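Local coordinates for lipopolysaccharide biosynthesis protein wbpB (Thermus thermophilus, PDB 3O9Z) that acts as an NAD-dependent sugar dehydrogenase, probably oxidising a nucleotide-linked sugar on the way to 2,3-diacetamido-2,3-dideoxy-D-mannuronic acid, at residues Ala61-Leu66 against Glu71-Leu76; Pro104-Pro109 against Ala113-Leu118; Leu139-Arg144 against Ile249-Glu254; Thr157-Arg162 against Ser232-Pro237. One frame throughout, in Å; residues are numbered along the deposited sequence.

Contact 1: Ala61-Leu66 against Glu71-Leu76; sequences AYLEDL and EGVDYL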
loop_
_atom_site.group_PDB
_atom_site.type_symbol
_atom_site.label_atom_id
_atom_site.label_comp_id
_atom_site.label_asym_id
_atom_site.label_seq_id
_atom_site.Cartn_x
_atom_site.Cartn_y
_atom_site.Cartn_z
ATOM N N ALA A 61 10.462 1.730 -18.078
ATOM C CA ALA A 61 10.856 2.775 -19.032
ATOM C C ALA A 61 12.323 3.087 -18.890
ATOM O O ALA A 61 12.986 3.402 -19.882
ATOM C CB ALA A 61 10.004 4.008 -18.809
ATOM N N TYR A 62 12.865 3.101 -17.665
ATOM C CA TYR A 62 14.260 3.349 -17.391
ATOM C C TYR A 62 15.171 2.281 -17.971
ATOM O O TYR A 62 16.136 2.599 -18.670
ATOM C CB TYR A 62 14.461 3.523 -15.872
ATOM C CG TYR A 62 15.911 3.613 -15.503
ATOM C CD1 TYR A 62 16.612 4.784 -15.801
ATOM C CD2 TYR A 62 16.604 2.542 -14.986
ATOM C CE1 TYR A 62 17.959 4.889 -15.536
ATOM C CE2 TYR A 62 17.947 2.654 -14.683
ATOM C CZ TYR A 62 18.616 3.824 -14.964
ATOM O OH TYR A 62 19.961 3.959 -14.702
ATOM N N LEU A 63 14.801 1.026 -17.750
ATOM C CA LEU A 63 15.579 -0.060 -18.312
ATOM C C LEU A 63 15.462 -0.052 -19.841
ATOM O O LEU A 63 16.430 -0.415 -20.473
ATOM C CB LEU A 63 15.115 -1.409 -17.762
ATOM C CG LEU A 63 15.443 -1.558 -16.255
ATOM C CD1 LEU A 63 14.939 -2.923 -15.839
ATOM C CD2 LEU A 63 16.924 -1.422 -15.881
ATOM N N GLU A 64 14.332 0.371 -20.403
ATOM C CA GLU A 64 14.153 0.454 -21.869
ATOM C C GLU A 64 15.024 1.579 -22.391
ATOM O O GLU A 64 15.676 1.396 -23.438
ATOM C CB GLU A 64 12.683 0.674 -22.194
ATOM C CG GLU A 64 12.306 0.618 -23.707
ATOM C CD GLU A 64 10.816 0.687 -23.853
ATOM O OE1 GLU A 64 10.211 1.675 -23.348
ATOM O OE2 GLU A 64 10.230 -0.270 -24.442
ATOM N N ASP A 65 15.055 2.731 -21.702
ATOM C CA ASP A 65 16.015 3.772 -22.056
ATOM C C ASP A 65 17.458 3.297 -22.035
ATOM O O ASP A 65 18.205 3.612 -22.973
ATOM C CB ASP A 65 15.875 5.023 -21.164
ATOM C CG ASP A 65 14.556 5.748 -21.320
ATOM O OD1 ASP A 65 13.820 5.600 -22.330
ATOM O OD2 ASP A 65 14.258 6.546 -20.379
ATOM N N LEU A 66 17.902 2.571 -21.009
ATOM C CA LEU A 66 19.245 2.010 -20.947
ATOM C C LEU A 66 19.492 1.093 -22.164
ATOM O O LEU A 66 20.542 1.219 -22.815
ATOM C CB LEU A 66 19.466 1.226 -19.658
ATOM C CG LEU A 66 19.532 2.068 -18.372
ATOM C CD1 LEU A 66 19.933 1.090 -17.291
ATOM C CD2 LEU A 66 20.473 3.262 -18.480
ATOM N N GLU A 71 23.284 0.454 -22.976
ATOM C CA GLU A 71 23.758 0.215 -21.613
ATOM C C GLU A 71 22.738 -0.673 -20.884
ATOM O O GLU A 71 22.542 -0.557 -19.667
ATOM C CB GLU A 71 23.893 1.521 -20.826
ATOM C CG GLU A 71 24.634 2.617 -21.583
ATOM C CD GLU A 71 24.910 3.841 -20.738
ATOM O OE1 GLU A 71 23.962 4.614 -20.453
ATOM O OE2 GLU A 71 26.085 4.003 -20.352
ATOM N N GLY A 72 22.032 -1.508 -21.642
ATOM C CA GLY A 72 20.990 -2.351 -21.051
ATOM C C GLY A 72 21.538 -3.238 -19.957
ATOM O O GLY A 72 22.730 -3.560 -19.863
ATOM N N VAL A 73 20.654 -3.646 -19.040
ATOM C CA VAL A 73 20.999 -4.711 -18.121
ATOM C C VAL A 73 21.081 -6.069 -18.873
ATOM O O VAL A 73 20.328 -6.324 -19.826
ATOM C CB VAL A 73 20.075 -4.805 -16.842
ATOM C CG1 VAL A 73 20.298 -3.534 -16.008
ATOM C CG2 VAL A 73 18.607 -4.992 -17.219
ATOM N N ASP A 74 21.935 -6.894 -18.306
ATOM C CA ASP A 74 22.082 -8.300 -18.764
ATOM C C ASP A 74 21.030 -9.235 -18.156
ATOM O O ASP A 74 20.529 -10.142 -18.840
ATOM C CB ASP A 74 23.474 -8.771 -18.368
ATOM C CG ASP A 74 24.558 -7.975 -19.074
ATOM O OD1 ASP A 74 24.469 -7.818 -20.313
ATOM O OD2 ASP A 74 25.488 -7.524 -18.369
ATOM N N TYR A 75 20.638 -8.968 -16.903
ATOM C CA TYR A 75 19.801 -9.876 -16.131
ATOM C C TYR A 75 18.828 -9.052 -15.262
ATOM O O TYR A 75 19.217 -8.030 -14.648
ATOM C CB TYR A 75 20.652 -10.688 -15.163
ATOM C CG TYR A 75 21.051 -12.023 -15.753
ATOM C CD1 TYR A 75 20.253 -13.140 -15.572
ATOM C CD2 TYR A 75 22.160 -12.120 -16.567
ATOM C CE1 TYR A 75 20.588 -14.366 -16.122
ATOM C CE2 TYR A 75 22.497 -13.328 -17.140
ATOM C CZ TYR A 75 21.712 -14.430 -16.918
ATOM O OH TYR A 75 22.036 -15.642 -17.492
ATOM N N LEU A 76 17.592 -9.511 -15.249
ATOM C CA LEU A 76 16.653 -9.089 -14.196
ATOM C C LEU A 76 16.630 -10.214 -13.163
ATOM O O LEU A 76 16.123 -11.297 -13.491
ATOM C CB LEU A 76 15.288 -8.804 -14.797
ATOM C CG LEU A 76 14.311 -8.229 -13.761
ATOM C CD1 LEU A 76 14.815 -6.850 -13.247
ATOM C CD2 LEU A 76 12.989 -8.114 -14.401
HETATM O O HOH W 1 17.921 -2.674 -19.678
#

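Contact 2: Pro104-Pro109 against Ala113-Leu118; sequences PLVLWP and ARLKEL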
loop_
_atom_site.group_PDB
_atom_site.type_symbol
_atom_site.label_atom_id
_atom_site.label_comp_id
_atom_site.label_asym_id
_atom_site.label_seq_id
_atom_site.Cartn_x
_atom_site.Cartn_y
_atom_site.Cartn_z
ATOM N N PRO A 104 8.961 -20.343 -6.798
ATOM C CA PRO A 104 8.817 -21.216 -7.993
ATOM C C PRO A 104 9.057 -20.321 -9.201
ATOM O O PRO A 104 8.663 -19.156 -9.183
ATOM C CB PRO A 104 7.343 -21.651 -7.943
ATOM C CG PRO A 104 6.643 -20.450 -7.249
ATOM C CD PRO A 104 7.654 -20.019 -6.205
ATOM N N LEU A 105 9.681 -20.830 -10.260
ATOM C CA LEU A 105 9.958 -19.981 -11.430
ATOM C C LEU A 105 8.710 -19.241 -11.914
ATOM O O LEU A 105 8.755 -18.010 -12.131
ATOM C CB LEU A 105 10.559 -20.893 -12.549
ATOM C CG LEU A 105 11.091 -20.184 -13.819
ATOM C CD1 LEU A 105 11.974 -19.025 -13.404
ATOM C CD2 LEU A 105 11.906 -21.208 -14.637
ATOM N N VAL A 106 7.600 -19.949 -12.114
ATOM C CA VAL A 106 6.288 -19.381 -12.341
ATOM C C VAL A 106 5.255 -20.263 -11.645
ATOM O O VAL A 106 5.638 -21.299 -11.067
ATOM C CB VAL A 106 5.912 -19.214 -13.835
ATOM C CG1 VAL A 106 6.935 -18.312 -14.566
ATOM C CG2 VAL A 106 5.866 -20.629 -14.538
ATOM N N LEU A 107 3.998 -19.867 -11.675
ATOM C CA LEU A 107 2.932 -20.588 -10.971
ATOM C C LEU A 107 2.325 -21.696 -11.812
ATOM O O LEU A 107 1.829 -22.679 -11.285
ATOM C CB LEU A 107 1.828 -19.656 -10.446
ATOM C CG LEU A 107 2.255 -18.735 -9.289
ATOM C CD1 LEU A 107 1.009 -17.897 -8.891
ATOM C CD2 LEU A 107 2.783 -19.703 -8.198
ATOM N N TRP A 108 2.287 -21.548 -13.140
ATOM C CA TRP A 108 1.478 -22.457 -13.983
ATOM C C TRP A 108 2.262 -23.037 -15.162
ATOM O O TRP A 108 3.036 -22.354 -15.801
ATOM C CB TRP A 108 0.271 -21.697 -14.538
ATOM C CG TRP A 108 -0.637 -21.186 -13.472
ATOM C CD1 TRP A 108 -0.670 -19.914 -12.942
ATOM C CD2 TRP A 108 -1.639 -21.935 -12.779
ATOM N NE1 TRP A 108 -1.649 -19.840 -11.975
ATOM C CE2 TRP A 108 -2.253 -21.063 -11.846
ATOM C CE3 TRP A 108 -2.099 -23.252 -12.856
ATOM C CZ2 TRP A 108 -3.298 -21.474 -11.015
ATOM C CZ3 TRP A 108 -3.121 -23.665 -11.991
ATOM C CH2 TRP A 108 -3.715 -22.778 -11.101
ATOM N N PRO A 109 1.958 -24.295 -15.539
ATOM C CA PRO A 109 2.503 -24.820 -16.797
ATOM C C PRO A 109 2.193 -23.960 -18.044
ATOM O O PRO A 109 3.079 -23.903 -18.873
ATOM C CB PRO A 109 1.840 -26.206 -16.930
ATOM C CG PRO A 109 1.596 -26.606 -15.448
ATOM C CD PRO A 109 1.167 -25.292 -14.790
ATOM N N ALA A 113 4.916 -22.603 -20.814
ATOM C CA ALA A 113 4.759 -22.778 -22.274
ATOM C C ALA A 113 4.867 -21.427 -22.995
ATOM O O ALA A 113 5.518 -21.328 -24.049
ATOM C CB ALA A 113 3.458 -23.459 -22.581
ATOM N N ARG A 114 4.265 -20.380 -22.439
ATOM C CA ARG A 114 4.301 -19.083 -23.086
ATOM C C ARG A 114 5.705 -18.530 -22.993
ATOM O O ARG A 114 6.209 -17.906 -23.948
ATOM C CB ARG A 114 3.279 -18.123 -22.468
ATOM C CG ARG A 114 1.809 -18.457 -22.540
ATOM C CD ARG A 114 1.195 -18.309 -23.928
ATOM N NE ARG A 114 0.015 -19.170 -24.055
ATOM C CZ ARG A 114 -0.818 -19.174 -25.094
ATOM N NH1 ARG A 114 -0.617 -18.354 -26.118
ATOM N NH2 ARG A 114 -1.860 -19.997 -25.108
ATOM N N LEU A 115 6.401 -18.715 -21.864
ATOM C CA LEU A 115 7.795 -18.344 -21.743
ATOM C C LEU A 115 8.747 -19.003 -22.721
ATOM O O LEU A 115 9.636 -18.346 -23.243
ATOM C CB LEU A 115 8.314 -18.409 -20.284
ATOM C CG LEU A 115 7.686 -17.519 -19.216
ATOM C CD1 LEU A 115 8.518 -17.807 -17.925
ATOM C CD2 LEU A 115 7.851 -16.040 -19.652
ATOM N N LYS A 116 8.456 -20.257 -23.067
ATOM C CA LYS A 116 9.235 -20.912 -24.109
ATOM C C LYS A 116 9.071 -20.168 -25.445
ATOM O O LYS A 116 10.032 -19.890 -26.135
ATOM C CB LYS A 116 8.796 -22.382 -24.203
ATOM C CG LYS A 116 9.256 -23.244 -23.035
ATOM C CD LYS A 116 10.753 -23.472 -23.036
ATOM C CE LYS A 116 11.146 -24.525 -24.076
ATOM N NZ LYS A 116 12.588 -24.906 -23.966
ATOM N N GLU A 117 7.834 -19.780 -25.750
ATOM C CA GLU A 117 7.583 -19.031 -27.002
ATOM C C GLU A 117 8.355 -17.711 -26.976
ATOM O O GLU A 117 8.857 -17.242 -28.012
ATOM C CB GLU A 117 6.077 -18.775 -27.171
ATOM C CG GLU A 117 5.319 -20.064 -27.489
ATOM C CD GLU A 117 3.815 -19.879 -27.588
ATOM O OE1 GLU A 117 3.331 -18.725 -27.499
ATOM O OE2 GLU A 117 3.122 -20.900 -27.796
ATOM N N LEU A 118 8.385 -17.045 -25.817
ATOM C CA LEU A 118 8.908 -15.691 -25.777
ATOM C C LEU A 118 10.436 -15.739 -25.744
ATOM O O LEU A 118 11.131 -14.830 -26.228
ATOM C CB LEU A 118 8.315 -14.969 -24.557
ATOM C CG LEU A 118 6.862 -14.537 -24.786
ATOM C CD1 LEU A 118 6.163 -14.080 -23.489
ATOM C CD2 LEU A 118 6.850 -13.437 -25.846
#

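Contact 3: Leu139-Arg144 against Ile249-Glu254; sequences LALKER and IAVDGE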
loop_
_atom_site.group_PDB
_atom_site.type_symbol
_atom_site.label_atom_id
_atom_site.label_comp_id
_atom_site.label_asym_id
_atom_site.label_seq_id
_atom_site.Cartn_x
_atom_site.Cartn_y
_atom_site.Cartn_z
ATOM N N LEU A 139 23.710 -33.305 -4.099
ATOM C CA LEU A 139 24.525 -33.696 -5.245
ATOM C C LEU A 139 25.163 -35.066 -5.002
ATOM O O LEU A 139 25.228 -35.877 -5.925
ATOM C CB LEU A 139 25.578 -32.640 -5.528
ATOM C CG LEU A 139 25.147 -31.362 -6.240
ATOM C CD1 LEU A 139 26.198 -30.258 -6.028
ATOM C CD2 LEU A 139 24.917 -31.633 -7.716
ATOM N N ALA A 140 25.647 -35.306 -3.790
ATOM C CA ALA A 140 26.278 -36.588 -3.444
ATOM C C ALA A 140 25.248 -37.728 -3.545
ATOM O O ALA A 140 25.518 -38.805 -4.105
ATOM C CB ALA A 140 26.908 -36.506 -2.054
ATOM N N LEU A 141 24.058 -37.491 -2.997
ATOM C CA LEU A 141 22.956 -38.446 -3.103
ATOM C C LEU A 141 22.618 -38.792 -4.546
ATOM O O LEU A 141 22.417 -39.977 -4.883
ATOM C CB LEU A 141 21.728 -37.896 -2.374
ATOM C CG LEU A 141 20.433 -38.713 -2.459
ATOM C CD1 LEU A 141 20.670 -40.148 -1.959
ATOM C CD2 LEU A 141 19.387 -38.028 -1.568
ATOM N N LYS A 142 22.529 -37.782 -5.404
ATOM C CA LYS A 142 22.188 -38.007 -6.787
ATOM C C LYS A 142 23.229 -38.885 -7.471
ATOM O O LYS A 142 22.893 -39.756 -8.266
ATOM C CB LYS A 142 21.980 -36.683 -7.518
ATOM C CG LYS A 142 21.648 -36.889 -8.978
ATOM C CD LYS A 142 21.405 -35.602 -9.729
ATOM C CE LYS A 142 20.607 -35.850 -10.990
ATOM N NZ LYS A 142 21.542 -36.268 -12.069
ATOM N N GLU A 143 24.496 -38.689 -7.124
ATOM C CA GLU A 143 25.534 -39.524 -7.719
ATOM C C GLU A 143 25.376 -40.975 -7.298
ATOM O O GLU A 143 25.493 -41.877 -8.134
ATOM C CB GLU A 143 26.915 -38.986 -7.347
ATOM C CG GLU A 143 27.217 -37.714 -8.088
ATOM C CD GLU A 143 26.938 -37.863 -9.571
ATOM O OE1 GLU A 143 27.713 -38.592 -10.231
ATOM O OE2 GLU A 143 25.937 -37.283 -10.065
ATOM N N ARG A 144 25.109 -41.197 -6.015
ATOM C CA ARG A 144 24.971 -42.555 -5.500
ATOM C C ARG A 144 23.780 -43.254 -6.146
ATOM O O ARG A 144 23.840 -44.457 -6.412
ATOM C CB ARG A 144 24.809 -42.584 -3.983
ATOM C CG ARG A 144 26.018 -42.143 -3.162
ATOM C CD ARG A 144 25.852 -42.443 -1.685
ATOM N NE ARG A 144 24.687 -41.817 -1.058
ATOM C CZ ARG A 144 24.688 -40.590 -0.546
ATOM N NH1 ARG A 144 25.776 -39.838 -0.641
ATOM N NH2 ARG A 144 23.598 -40.099 0.022
ATOM N N ILE A 249 15.285 -36.364 3.320
ATOM C CA ILE A 249 14.953 -37.345 2.276
ATOM C C ILE A 249 15.516 -38.694 2.699
ATOM O O ILE A 249 16.735 -38.850 2.934
ATOM C CB ILE A 249 15.362 -36.908 0.863
ATOM C CG1 ILE A 249 14.919 -37.965 -0.159
ATOM C CG2 ILE A 249 16.866 -36.635 0.759
ATOM C CD1 ILE A 249 15.025 -37.473 -1.605
ATOM N N ALA A 250 14.638 -39.684 2.837
ATOM C CA ALA A 250 15.076 -41.036 3.244
ATOM C C ALA A 250 14.857 -42.000 2.090
ATOM O O ALA A 250 13.725 -42.187 1.639
ATOM C CB ALA A 250 14.324 -41.506 4.497
ATOM N N VAL A 251 15.940 -42.566 1.560
ATOM C CA VAL A 251 15.852 -43.368 0.346
ATOM C C VAL A 251 16.216 -44.806 0.720
ATOM O O VAL A 251 17.317 -45.081 1.209
ATOM C CB VAL A 251 16.837 -42.888 -0.735
ATOM C CG1 VAL A 251 16.772 -43.794 -1.954
ATOM C CG2 VAL A 251 16.553 -41.417 -1.104
ATOM N N ASP A 252 15.262 -45.708 0.520
ATOM C CA ASP A 252 15.430 -47.115 0.878
ATOM C C ASP A 252 15.939 -47.224 2.325
ATOM O O ASP A 252 16.847 -48.015 2.595
ATOM C CB ASP A 252 16.439 -47.766 -0.081
ATOM C CG ASP A 252 15.853 -48.093 -1.451
ATOM O OD1 ASP A 252 14.684 -47.744 -1.750
ATOM O OD2 ASP A 252 16.594 -48.730 -2.239
ATOM N N GLY A 253 15.392 -46.421 3.241
ATOM C CA GLY A 253 15.812 -46.418 4.651
ATOM C C GLY A 253 17.067 -45.672 5.086
ATOM O O GLY A 253 17.440 -45.696 6.261
ATOM N N GLU A 254 17.746 -45.016 4.155
ATOM C CA GLU A 254 18.896 -44.174 4.496
ATOM C C GLU A 254 18.540 -42.691 4.527
ATOM O O GLU A 254 18.055 -42.167 3.524
ATOM C CB GLU A 254 19.935 -44.290 3.394
ATOM C CG GLU A 254 20.501 -45.678 3.248
ATOM C CD GLU A 254 21.812 -45.629 2.501
ATOM O OE1 GLU A 254 22.026 -44.598 1.822
ATOM O OE2 GLU A 254 22.612 -46.586 2.609
HETATM O O HOH W 2 21.220 -41.666 1.159
HETATM O O HOH W 3 21.997 -43.341 -0.836
#

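Contact 4: Thr157-Arg162 against Ser232-Pro237; sequences TYVTGR and SFVPEP. With AKG (2-oxoglutaric acid), chain F.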
loop_
_atom_site.group_PDB
_atom_site.type_symbol
_atom_site.label_atom_id
_atom_site.label_comp_id
_atom_site.label_asym_id
_atom_site.label_seq_id
_atom_site.Cartn_x
_atom_site.Cartn_y
_atom_site.Cartn_z
ATOM N N THR A 157 10.258 -35.664 4.203
ATOM C CA THR A 157 9.616 -34.917 5.280
ATOM C C THR A 157 10.206 -33.519 5.309
ATOM O O THR A 157 11.432 -33.352 5.267
ATOM C CB THR A 157 9.940 -35.595 6.625
ATOM O OG1 THR A 157 9.554 -36.972 6.542
ATOM C CG2 THR A 157 9.124 -34.950 7.759
ATOM N N TYR A 158 9.342 -32.512 5.234
ATOM C CA TYR A 158 9.803 -31.144 5.001
ATOM C C TYR A 158 9.033 -30.237 5.948
ATOM O O TYR A 158 7.870 -29.884 5.685
ATOM C CB TYR A 158 9.548 -30.761 3.522
ATOM C CG TYR A 158 10.402 -29.614 3.045
ATOM C CD1 TYR A 158 10.106 -28.289 3.385
ATOM C CD2 TYR A 158 11.550 -29.864 2.304
ATOM C CE1 TYR A 158 10.915 -27.242 2.911
ATOM C CE2 TYR A 158 12.379 -28.845 1.864
ATOM C CZ TYR A 158 12.056 -27.542 2.158
ATOM O OH TYR A 158 12.860 -26.499 1.734
ATOM N N VAL A 159 9.665 -29.848 7.045
ATOM C CA VAL A 159 9.006 -29.049 8.074
ATOM C C VAL A 159 9.864 -27.807 8.233
ATOM O O VAL A 159 11.077 -27.881 8.439
ATOM C CB VAL A 159 8.960 -29.782 9.430
ATOM C CG1 VAL A 159 8.237 -28.898 10.418
ATOM C CG2 VAL A 159 8.220 -31.116 9.323
ATOM N N THR A 160 9.280 -26.633 8.044
ATOM C CA THR A 160 10.046 -25.405 8.196
ATOM C C THR A 160 9.161 -24.357 8.877
ATOM O O THR A 160 8.173 -23.882 8.303
ATOM C CB THR A 160 10.653 -24.955 6.850
ATOM O OG1 THR A 160 11.415 -23.753 7.080
ATOM C CG2 THR A 160 9.563 -24.676 5.819
ATOM N N GLY A 161 9.412 -24.089 10.161
ATOM C CA GLY A 161 8.430 -23.334 10.935
ATOM C C GLY A 161 8.292 -21.904 10.443
ATOM O O GLY A 161 9.264 -21.275 10.019
ATOM N N ARG A 162 7.051 -21.429 10.528
ATOM C CA ARG A 162 6.771 -20.024 10.165
ATOM C C ARG A 162 5.946 -19.381 11.262
ATOM O O ARG A 162 4.911 -19.903 11.707
ATOM C CB ARG A 162 6.004 -19.915 8.841
ATOM C CG ARG A 162 6.842 -20.328 7.643
ATOM C CD ARG A 162 7.944 -19.315 7.312
ATOM N NE ARG A 162 8.675 -19.699 6.112
ATOM C CZ ARG A 162 9.636 -20.610 6.090
ATOM N NH1 ARG A 162 9.939 -21.302 7.181
ATOM N NH2 ARG A 162 10.266 -20.880 4.934
ATOM N N SER A 232 5.751 -27.880 15.273
ATOM C CA SER A 232 5.395 -28.993 16.143
ATOM C C SER A 232 5.672 -30.328 15.457
ATOM O O SER A 232 5.712 -31.379 16.110
ATOM C CB SER A 232 3.941 -28.926 16.627
ATOM O OG SER A 232 3.008 -29.320 15.635
ATOM N N PHE A 233 5.785 -30.330 14.128
ATOM C CA PHE A 233 6.052 -31.606 13.435
ATOM C C PHE A 233 7.528 -31.948 13.303
ATOM O O PHE A 233 7.893 -33.007 12.798
ATOM C CB PHE A 233 5.380 -31.651 12.036
ATOM C CG PHE A 233 3.860 -31.767 12.088
ATOM C CD1 PHE A 233 3.213 -32.965 12.391
ATOM C CD2 PHE A 233 3.095 -30.636 11.915
ATOM C CE1 PHE A 233 1.838 -33.044 12.438
ATOM C CE2 PHE A 233 1.711 -30.695 11.991
ATOM C CZ PHE A 233 1.086 -31.893 12.244
ATOM N N VAL A 234 8.407 -31.052 13.728
ATOM C CA VAL A 234 9.809 -31.436 13.850
ATOM C C VAL A 234 9.883 -32.629 14.828
ATOM O O VAL A 234 9.255 -32.591 15.903
ATOM C CB VAL A 234 10.610 -30.262 14.444
ATOM C CG1 VAL A 234 12.075 -30.714 14.690
ATOM C CG2 VAL A 234 10.629 -29.101 13.453
ATOM N N PRO A 235 10.630 -33.683 14.455
ATOM C CA PRO A 235 10.713 -34.874 15.320
ATOM C C PRO A 235 11.098 -34.494 16.744
ATOM O O PRO A 235 11.875 -33.557 16.967
ATOM C CB PRO A 235 11.827 -35.694 14.671
ATOM C CG PRO A 235 11.686 -35.375 13.205
ATOM C CD PRO A 235 11.326 -33.907 13.176
ATOM N N GLU A 236 10.477 -35.180 17.702
ATOM C CA GLU A 236 10.609 -34.811 19.113
ATOM C C GLU A 236 12.043 -34.684 19.637
ATOM O O GLU A 236 12.335 -33.726 20.339
ATOM C CB GLU A 236 9.812 -35.765 20.001
ATOM C CG GLU A 236 9.717 -35.250 21.427
ATOM C CD GLU A 236 10.878 -35.734 22.281
ATOM O OE1 GLU A 236 11.488 -36.768 21.936
ATOM O OE2 GLU A 236 11.171 -35.064 23.287
ATOM N N PRO A 237 12.952 -35.580 19.223
ATOM C CA PRO A 237 14.335 -35.427 19.708
ATOM C C PRO A 237 15.040 -34.135 19.271
ATOM O O PRO A 237 15.972 -33.671 19.933
ATOM C CB PRO A 237 15.029 -36.682 19.166
ATOM C CG PRO A 237 13.916 -37.702 19.045
ATOM C CD PRO A 237 12.779 -36.832 18.463
HETATM C C1 AKG F . 10.427 -19.782 1.363
HETATM O O1 AKG F . 10.192 -19.443 2.553
HETATM O O2 AKG F . 9.839 -19.259 0.410
HETATM C C2 AKG F . 11.477 -20.714 1.014
HETATM O O5 AKG F . 11.655 -20.987 -0.171
HETATM C C3 AKG F . 12.315 -21.362 2.084
HETATM C C4 AKG F . 11.684 -22.713 2.414
HETATM C C5 AKG F . 12.318 -23.405 3.604
HETATM O O3 AKG F . 12.530 -22.757 4.646
HETATM O O4 AKG F . 12.617 -24.599 3.520
#

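Contact 1: Ala61-Leu66 against Glu71-Leu76
Leu66, near the end of its helix, lays its side chain against the backbone carbonyl of Glu71, and that side chain can be followed outward atom by atom. CB lies 3.6 Å from Glu71 O. CG stands opposite the carbonyl carbon (chi1 -69°), which sets it 3.9 Å above the Tyr62 ring, displaced toward the rim, and lets a methyl turn back to Glu71. That methyl, CD1, lies 3.9 Å from Glu71 O, while CD2 passes 4.2 Å from Glu71 OE1, a carboxylate oxygen whose salt-bridge partner is Arg69. The backbone completes the link: Glu71 N donates to Leu66 O at 2.9 Å, coming in 35° above the carbonyl plane. One turn back, Leu63 CD2 touches Val73 CG1 at 4.0 Å. A water between the same two residues gives a hydrogen to Leu63 O (2.8 Å) and takes one from Val73 N (3.0 Å), bridging the helix and the loop that leads into strand 75-78. This is the helix-to-strand return of a Rossmann fold. Leu63 touches Ala7 and Leu66 touches Arg5 on strand 5-9, Leu66 and Val73 both reach Val31 of strand 29-34, and Glu64 and Asp65 turn outward to arginines of a neighbouring subunit.

Contact 2: Pro104-Pro109 against Ala113-Leu118
The carbonyl of Pro109 is the flat group that takes its partner from across this contact: the N-H of Ala113 approaches tilted just 17° from the carbonyl plane. The bond measures 3.0 Å from Ala113 N to Pro109 O and is fairly straight, 156° at the hydrogen. Beside it Ala113 CB sits 3.8 Å from Pro109 O. The indole of Trp108 takes no part across the contact and makes a cation-pi contact with Arg295. Deeper in, Val106 and Leu115 meet methyl to methyl, Val106 CG1 to Leu115 CD1 at 3.7 Å, and the two side chains slide past each other in opposite directions. Leu115 reaches that far because CD1 continues the line from CA through CB and CG (chi2 -177°). Leu115 also rests on Tyr86 and Ile89 of helix 85-94, so the leucine is wedged between that helix and the loop. The arrangement is a helix start: Trp108 is the N-cap, its backbone N hydrogen-bonded to Glu111 OE1 from the first turn, and proline occupies the position that follows, where its lack of an N-H costs nothing. The loop opens with the cis peptide before Pro104, directly after the ligand-binding Lys103. This is the Glu-Lys-Pro motif typical of Gfo/Idh/MocA oxidoreductases, beside the NAD and 2-oxoglutarate site.

Contact 3: Leu139-Arg144 against Ile249-Glu254
Leu141 and Ile249 are brought together by their first torsions. In Leu141 an extended start (chi1 176°) carries CG straight out from the helix toward the strand. In Ile249 the long CG1 branch takes the position opposite the backbone N (chi1 -177°), which leaves the CG2 methyl between N and the carbonyl carbon, facing the helix. There it receives Leu141 CD2 at 3.7 Å, the two side chains crossing obliquely. The second leucine methyl turns along the strand, where Leu141 CD1 lies 4.4 Å from Val251 CG2, a looser touch. Polar groups close the outer rim through water. One water accepts from Arg144 NE and gives its hydrogen to Glu254 OE1 at 2.9 Å; a second does the same between Arg144 NH2 and Glu254 OE1. The opposite charges thus stay 4.8 Å apart, Arg144 NE to Glu254 OE1, and their attraction is probably softened by the intervening water. Arg144 folds back over its own helix, with Leu141 CA 3.5 Å above one face of the guanidinium, offset toward its rim. Val251 to Glu254 form a type I' turn with Val251 and Glu254 hydrogen-bonded to each other, N to O both ways, a two-residue beta-hairpin. Leu192 and Leu195 of helix 186-196 also touch Ile249, giving the helix-covered sheet face characteristic of the Gfo/Idh/MocA C-terminal domain.

Contact 4: Thr157-Arg162 against Ser232-Pro237
The 2-oxoglutarate pocket is built on the end of strand 152-160, whose Val159 packs against Phe233 and Val234 while Tyr158 and Thr160 serve the ligand. Val159 CG2 meets Phe233 CB at 4.0 Å, the side chains crossing near a right angle, and Val159 CG1 touches Val234 CG2 at 3.9 Å. The alternation of a beta strand thus separates packing from binding, on an inner strand of the C-terminal domain's mixed sheet. Tyr158 OH donates to O4 of the ligand at 2.6 Å, and Thr160 OG1 to O3 of the same carboxylate at 2.9 Å. A bend at chi2 (-71°) turns the Arg162 chain back, and its NH2 bridges both ends, giving hydrogens to O3 (172° at the hydrogen) and, at 2.8 Å, to O1. Replacing this arginine with an alanine would probably leave O1 and O3 without that shared donor. Arg162 NH1 bonds Thr160 OG1 and Gly161 O, both in the guanidinium plane, which fixes its rotation; Lys103, His187 and Arg247 also bond the ligand.

In the fold
The four contacts divide between the two domains. Contacts 1 and 2 come first along the chain and belong to the Rossmann domain, their centres 22 Å apart: one joins helix 56-68 to the loop leading into strand 75-78, the other the loop after strand 98-101 to helix 109-122. Contacts 3 and 4 share the second sheet, where strands 152-160 and 245-251 are neighbours; their centres are 20 Å apart, and contact 4 is nested in the loop that contact 3 closes. The centre of contact 1 lies about 43 Å from the centres of both, across the chain's centre. Lys103, just before contact 2, and the pocket residues of contact 4 bind 2-oxoglutarate together, so both domains hold the ligand.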